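DNA gyrase, B subunit, truncated (Myxococcus xanthus, PDB 3CWV) probably serves as the ATP-binding B subunit of a gyrase, a type II topoisomerase that breaks, passes and rejoins double-stranded DNA at the expense of ATP. Local coordinates at residues Gly9-Val12 against Glu13-Lys17; Arg71-Ala75 against Glu76-Arg80; Gln222-Pro225 against Glu226-Phe230. One frame throughout, in Å; residues are numbered along the deposited sequence.

In the fold
All three contacts are local, and they follow one another along the chain without nesting or crossing; each closes no more than a turn of backbone. Contact 1 starts helix 11-17 at the N terminus of the model, beside helix 102-107. Contact 2 turns the chain from strand 64-70 into helix 75-82, which packs against the eight-stranded mixed sheet; the nearest atoms of contacts 1 and 2 are about 8 Å apart. Contact 3 lies beyond helix 208-217, in the loop that leads into edge strand 228-234 of the second, five-stranded sheet. Its centre is about 49 Å from that of contact 1 and about 42 Å from that of contact 2, across the centre of the chain.

Contact 1 (Gly9-Val12 against Glu13-Lys17); sequences GGIV and ENVRK
N14 N, V15 N and R16 N donate in turn to G10 O, I11 O and V12 O, the i to i+4 bonds that wind the first turn of helix 11-17. The shortest runs from R16 N to V12 O, at 2.9 Å. G10 holds the N-cap position with a positive phi of 68°, and its carbonyl accepts the first of these bonds; as a glycine it has no side chain with which to cap. Over that carbonyl lies the amide carbon of N14, with CG 3.2 Å from G10 O. On the buried side, V12 and R16 run side by side: CG1 of V12 touches R16 CD, 4.0 Å away. I11 CG2 and V15 CG2 make a looser apolar pair at 4.5 Å. Farther out, R16 bends at chi3 (63°) and carries its guanidinium to a salt bridge with D160 and a hydrogen bond to A107 O, while V12 and V15 pack on helix 102-107. E13 CG stands beside its own backbone N (chi1 -78°), which brings it to 3.2 Å from G9 N; the chain then bends at chi2 and carries the carboxylate away from G9, and OE2 is hydrogen-bonded to H131 NE2.

Contact 2 (Arg71-Ala75 against Glu76-Arg80); sequences RTVTA and ENLVR
A75 O takes the N-H of V79 at 2.9 Å, a nearly straight bond (167° at the hydrogen). One residue earlier the same step is longer: L78 N reaches T74 O at 3.2 Å. T74 also lends its side chain. With chi1 at 70°, OG1 stands between the backbone N and the carbonyl carbon of its own residue, which points the oxygen at the start of the helix, where it accepts from N77 N at 3.0 Å. N77 CB is just as near to that oxygen, and the two side chains cross at about a right angle. T74 is thus a classic threonine N-cap: it ends the loop after strand 64-70 and opens helix 75-82, its hydroxyl oxygen serving an N-H of the first turn. An alanine here would remove OG1 and would probably leave the N-H of N77 without its capping acceptor. Behind the cap, V73 CG2 presses on L78 CD2 at 3.5 Å, tighter than ordinary carbon contact. This branch of V73 is the one turned anti to its own N, which directs it along the chain toward the helix, and both residues also rest on V153 of strand 151-159. L78 further meets V114 and I116, A75 packs on I116 and W123, and V79 on V125, which seats the first turn on the large mixed sheet. Before the cap the backbone is held too: S70 OG is hydrogen-bonded to T72 N and V73 N, and R151 NH1 to V73 O.

Contact 3 (Gln222-Pro225 against Glu226-Phe230); sequences QLHP and EPVVF
With chi1 at 49°, the CG of H224 is wedged between its own backbone N and carbonyl carbon, and this fold-back turns the imidazole forward along the chain toward E226. There ND1 donates to E226 O, a short bond of 2.7 Å bent to 151° at the hydrogen. The acceptor lies almost exactly in the ring plane, whereas the donor stands well above the carbonyl plane of E226 and does not follow a lone pair. CE1, the next atom of that edge, comes 4.0 Å from P227 CA and 4.4 Å from V228 CG2, so the ring lies alongside the backbone that leads into strand 228-234. Its other nitrogen, NE2, is hydrogen-bonded to W245 N, and H347 stacks edge-to-face with it. A bond at both nitrogens fixes the rotation of the buried ring and is consistent with a neutral imidazole protonated on ND1. On the exposed side E226 bends at chi2 (62°), bringing OE1 to 3.1 Å from P225 O; both are acceptors, so this approach is probably mildly repulsive. Q244 NE2 is hydrogen-bonded to H224 O, and V228 pairs with L243 by backbone hydrogen bonds. H224 thus pins the entry to the edge strand antiparallel to 237-245, in a sheet packed against helix 328-345, as in the S5-like transducer domain of the GyrB family.

Contact 1 (Gly9-Val12 against Glu13-Lys17)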
# COMPACT_ATOMS: atom_id res chain seq x y z
N GLY A 9 -5.07 21.28 18.20
CA GLY A 9 -5.04 22.75 18.36
C GLY A 9 -5.31 23.22 16.95
O GLY A 9 -4.41 23.26 16.12
N GLY A 10 -6.56 23.57 16.68
CA GLY A 10 -7.04 23.44 15.34
C GLY A 10 -7.06 21.92 15.15
O GLY A 10 -7.85 21.23 15.79
N ILE A 11 -6.14 21.42 14.33
CA ILE A 11 -6.29 20.10 13.71
C ILE A 11 -6.16 18.95 14.69
O ILE A 11 -7.04 18.08 14.71
CB ILE A 11 -5.34 19.94 12.49
CG1 ILE A 11 -5.81 20.87 11.35
CG2 ILE A 11 -5.35 18.52 11.96
CD1 ILE A 11 -5.03 20.71 10.09
N VAL A 12 -5.14 18.96 15.55
CA VAL A 12 -4.96 17.85 16.50
C VAL A 12 -6.17 17.73 17.43
O VAL A 12 -6.64 16.63 17.72
CB VAL A 12 -3.69 18.05 17.34
CG1 VAL A 12 -3.65 17.08 18.52
CG2 VAL A 12 -2.45 17.92 16.43
N GLU A 13 -6.66 18.88 17.91
CA GLU A 13 -7.77 18.87 18.86
C GLU A 13 -9.08 18.48 18.21
O GLU A 13 -9.89 17.79 18.83
CB GLU A 13 -7.87 20.21 19.61
CG GLU A 13 -6.83 20.34 20.73
CD GLU A 13 -6.86 19.17 21.73
OE1 GLU A 13 -7.97 18.72 22.11
OE2 GLU A 13 -5.78 18.71 22.15
N ASN A 14 -9.28 18.85 16.95
CA ASN A 14 -10.40 18.39 16.13
C ASN A 14 -10.40 16.88 15.96
O ASN A 14 -11.45 16.24 16.06
CB ASN A 14 -10.37 19.00 14.73
CG ASN A 14 -10.81 20.46 14.73
OD1 ASN A 14 -11.14 21.03 15.78
ND2 ASN A 14 -10.80 21.07 13.55
N VAL A 15 -9.23 16.32 15.68
CA VAL A 15 -9.12 14.86 15.56
C VAL A 15 -9.39 14.17 16.90
O VAL A 15 -10.10 13.16 16.95
CB VAL A 15 -7.72 14.44 15.01
CG1 VAL A 15 -7.57 12.93 15.00
CG2 VAL A 15 -7.54 14.98 13.58
N ARG A 16 -8.79 14.70 17.97
CA ARG A 16 -8.97 14.08 19.30
C ARG A 16 -10.42 14.18 19.80
O ARG A 16 -10.83 13.37 20.62
CB ARG A 16 -8.06 14.72 20.34
CG ARG A 16 -6.56 14.41 20.08
CD ARG A 16 -5.67 14.91 21.23
NE ARG A 16 -5.94 14.26 22.53
CZ ARG A 16 -5.38 13.17 23.01
NH1 ARG A 16 -4.51 12.43 22.30
NH2 ARG A 16 -5.75 12.75 24.23
N LYS A 17 -11.15 15.17 19.31
CA LYS A 17 -12.54 15.37 19.75
C LYS A 17 -13.49 14.34 19.16
O LYS A 17 -14.42 13.89 19.84
CB LYS A 17 -13.02 16.78 19.41
CG LYS A 17 -14.25 17.20 20.28
CD LYS A 17 -15.07 18.24 19.60
CE LYS A 17 -16.36 18.55 20.43
NZ LYS A 17 -16.90 19.82 19.87

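Contact 2 (Arg71-Ala75 against Glu76-Arg80)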
# COMPACT_ATOMS: atom_id res chain seq x y z
N ARG A 71 16.09 10.38 0.88
CA ARG A 71 17.12 11.34 0.46
C ARG A 71 16.56 12.75 0.57
O ARG A 71 17.26 13.71 0.30
CB ARG A 71 17.56 11.08 -0.99
CG ARG A 71 18.62 10.00 -1.17
CD ARG A 71 18.30 9.16 -2.41
NE ARG A 71 17.28 8.17 -2.05
CZ ARG A 71 16.25 7.80 -2.82
NH1 ARG A 71 16.06 8.35 -4.01
NH2 ARG A 71 15.40 6.90 -2.36
N THR A 72 15.30 12.89 0.96
CA THR A 72 14.68 14.23 0.96
C THR A 72 14.07 14.75 2.28
O THR A 72 13.86 15.95 2.44
CB THR A 72 13.61 14.36 -0.14
OG1 THR A 72 12.61 13.34 0.06
CG2 THR A 72 14.24 14.23 -1.52
N VAL A 73 13.76 13.85 3.21
CA VAL A 73 13.05 14.26 4.43
C VAL A 73 13.80 15.37 5.18
O VAL A 73 15.04 15.38 5.24
CB VAL A 73 12.75 13.04 5.38
CG1 VAL A 73 14.06 12.47 6.00
CG2 VAL A 73 11.72 13.45 6.46
N THR A 74 13.06 16.32 5.74
CA THR A 74 13.67 17.30 6.64
C THR A 74 12.95 17.41 7.98
O THR A 74 11.75 17.13 8.09
CB THR A 74 13.65 18.71 6.03
OG1 THR A 74 12.31 19.18 5.99
CG2 THR A 74 14.20 18.69 4.61
N ALA A 75 13.65 17.91 8.99
CA ALA A 75 13.02 18.15 10.27
C ALA A 75 11.92 19.21 10.18
O ALA A 75 10.90 19.11 10.87
CB ALA A 75 14.06 18.54 11.33
N GLU A 76 12.12 20.25 9.37
CA GLU A 76 11.10 21.29 9.24
C GLU A 76 9.80 20.74 8.65
O GLU A 76 8.71 21.10 9.09
CB GLU A 76 11.57 22.42 8.32
CG GLU A 76 10.74 23.66 8.59
CD GLU A 76 10.58 24.55 7.39
OE1 GLU A 76 11.51 24.60 6.54
OE2 GLU A 76 9.51 25.22 7.32
N ASN A 77 9.96 19.88 7.65
CA ASN A 77 8.87 19.06 7.05
C ASN A 77 8.08 18.33 8.15
O ASN A 77 6.87 18.52 8.24
CB ASN A 77 9.52 18.14 5.98
CG ASN A 77 8.66 16.92 5.54
OD1 ASN A 77 7.48 16.76 5.88
ND2 ASN A 77 9.30 16.06 4.74
N LEU A 78 8.77 17.58 9.01
CA LEU A 78 8.11 16.81 10.07
C LEU A 78 7.40 17.68 11.09
O LEU A 78 6.27 17.38 11.47
CB LEU A 78 9.08 15.84 10.78
CG LEU A 78 9.07 14.39 10.28
CD1 LEU A 78 7.69 13.71 10.63
CD2 LEU A 78 9.31 14.33 8.78
N VAL A 79 8.05 18.77 11.53
CA VAL A 79 7.40 19.67 12.50
C VAL A 79 6.10 20.24 11.92
O VAL A 79 5.06 20.26 12.61
CB VAL A 79 8.31 20.78 13.00
CG1 VAL A 79 7.51 21.79 13.87
CG2 VAL A 79 9.48 20.18 13.83
N ARG A 80 6.13 20.68 10.65
CA ARG A 80 4.93 21.22 10.01
C ARG A 80 3.80 20.18 9.89
O ARG A 80 2.66 20.47 10.27
CB ARG A 80 5.27 21.80 8.62
CG ARG A 80 6.14 23.07 8.66
CD ARG A 80 6.30 23.66 7.23
NE ARG A 80 5.06 24.28 6.76
CZ ARG A 80 4.69 24.40 5.49
NH1 ARG A 80 5.46 23.94 4.50
NH2 ARG A 80 3.53 24.98 5.20

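Contact 3 (Gln222-Pro225 against Glu226-Phe230)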
# COMPACT_ATOMS: atom_id res chain seq x y z
N GLN A 222 -0.19 -25.17 -10.16
CA GLN A 222 -0.08 -24.11 -11.16
C GLN A 222 -0.08 -24.66 -12.59
O GLN A 222 0.66 -25.60 -12.90
CB GLN A 222 1.18 -23.27 -10.90
CG GLN A 222 1.09 -22.39 -9.65
CD GLN A 222 2.43 -21.85 -9.19
OE1 GLN A 222 3.49 -22.30 -9.66
NE2 GLN A 222 2.40 -20.89 -8.27
N LEU A 223 -0.89 -24.06 -13.47
CA LEU A 223 -1.01 -24.51 -14.86
C LEU A 223 0.08 -23.96 -15.77
O LEU A 223 0.19 -24.33 -16.94
CB LEU A 223 -2.39 -24.15 -15.43
CG LEU A 223 -3.59 -24.84 -14.80
CD1 LEU A 223 -4.87 -24.39 -15.48
CD2 LEU A 223 -3.45 -26.35 -14.88
N HIS A 224 0.88 -23.05 -15.23
CA HIS A 224 2.01 -22.49 -15.93
C HIS A 224 3.01 -22.02 -14.86
O HIS A 224 2.60 -21.66 -13.76
CB HIS A 224 1.56 -21.35 -16.87
CG HIS A 224 0.66 -20.33 -16.22
ND1 HIS A 224 1.10 -19.09 -15.84
CD2 HIS A 224 -0.66 -20.37 -15.93
CE1 HIS A 224 0.09 -18.41 -15.32
NE2 HIS A 224 -0.99 -19.16 -15.36
N PRO A 225 4.32 -22.08 -15.17
CA PRO A 225 5.36 -21.85 -14.18
C PRO A 225 5.66 -20.39 -13.84
O PRO A 225 6.40 -20.13 -12.88
CB PRO A 225 6.60 -22.48 -14.83
CG PRO A 225 6.37 -22.29 -16.29
CD PRO A 225 4.90 -22.43 -16.49
N GLU A 226 5.13 -19.46 -14.63
CA GLU A 226 5.36 -18.04 -14.38
C GLU A 226 4.06 -17.27 -14.59
O GLU A 226 3.32 -17.54 -15.56
CB GLU A 226 6.48 -17.52 -15.30
CG GLU A 226 7.42 -16.51 -14.66
CD GLU A 226 8.18 -17.07 -13.46
OE1 GLU A 226 8.71 -18.20 -13.53
OE2 GLU A 226 8.27 -16.36 -12.43
N PRO A 227 3.74 -16.34 -13.67
CA PRO A 227 2.50 -15.60 -13.85
C PRO A 227 2.55 -14.76 -15.11
O PRO A 227 3.64 -14.37 -15.58
CB PRO A 227 2.43 -14.71 -12.59
CG PRO A 227 3.26 -15.44 -11.57
CD PRO A 227 4.42 -15.95 -12.42
N VAL A 228 1.38 -14.49 -15.68
CA VAL A 228 1.28 -13.49 -16.74
C VAL A 228 1.36 -12.11 -16.09
O VAL A 228 0.65 -11.85 -15.13
CB VAL A 228 -0.04 -13.60 -17.51
CG1 VAL A 228 -0.11 -12.52 -18.60
CG2 VAL A 228 -0.19 -14.98 -18.13
N VAL A 229 2.22 -11.23 -16.60
CA VAL A 229 2.46 -9.95 -15.95
C VAL A 229 2.42 -8.78 -16.92
O VAL A 229 2.80 -8.93 -18.09
CB VAL A 229 3.82 -9.92 -15.19
CG1 VAL A 229 3.94 -11.10 -14.26
CG2 VAL A 229 5.00 -9.93 -16.16
N PHE A 230 1.96 -7.63 -16.44
CA PHE A 230 2.02 -6.37 -17.19
C PHE A 230 2.42 -5.26 -16.24
O PHE A 230 2.14 -5.32 -15.04
CB PHE A 230 0.66 -6.05 -17.81
CG PHE A 230 0.16 -7.10 -18.75
CD1 PHE A 230 0.73 -7.24 -20.01
CD2 PHE A 230 -0.88 -7.94 -18.38
CE1 PHE A 230 0.27 -8.21 -20.89
CE2 PHE A 230 -1.34 -8.91 -19.26
CZ PHE A 230 -0.76 -9.04 -20.51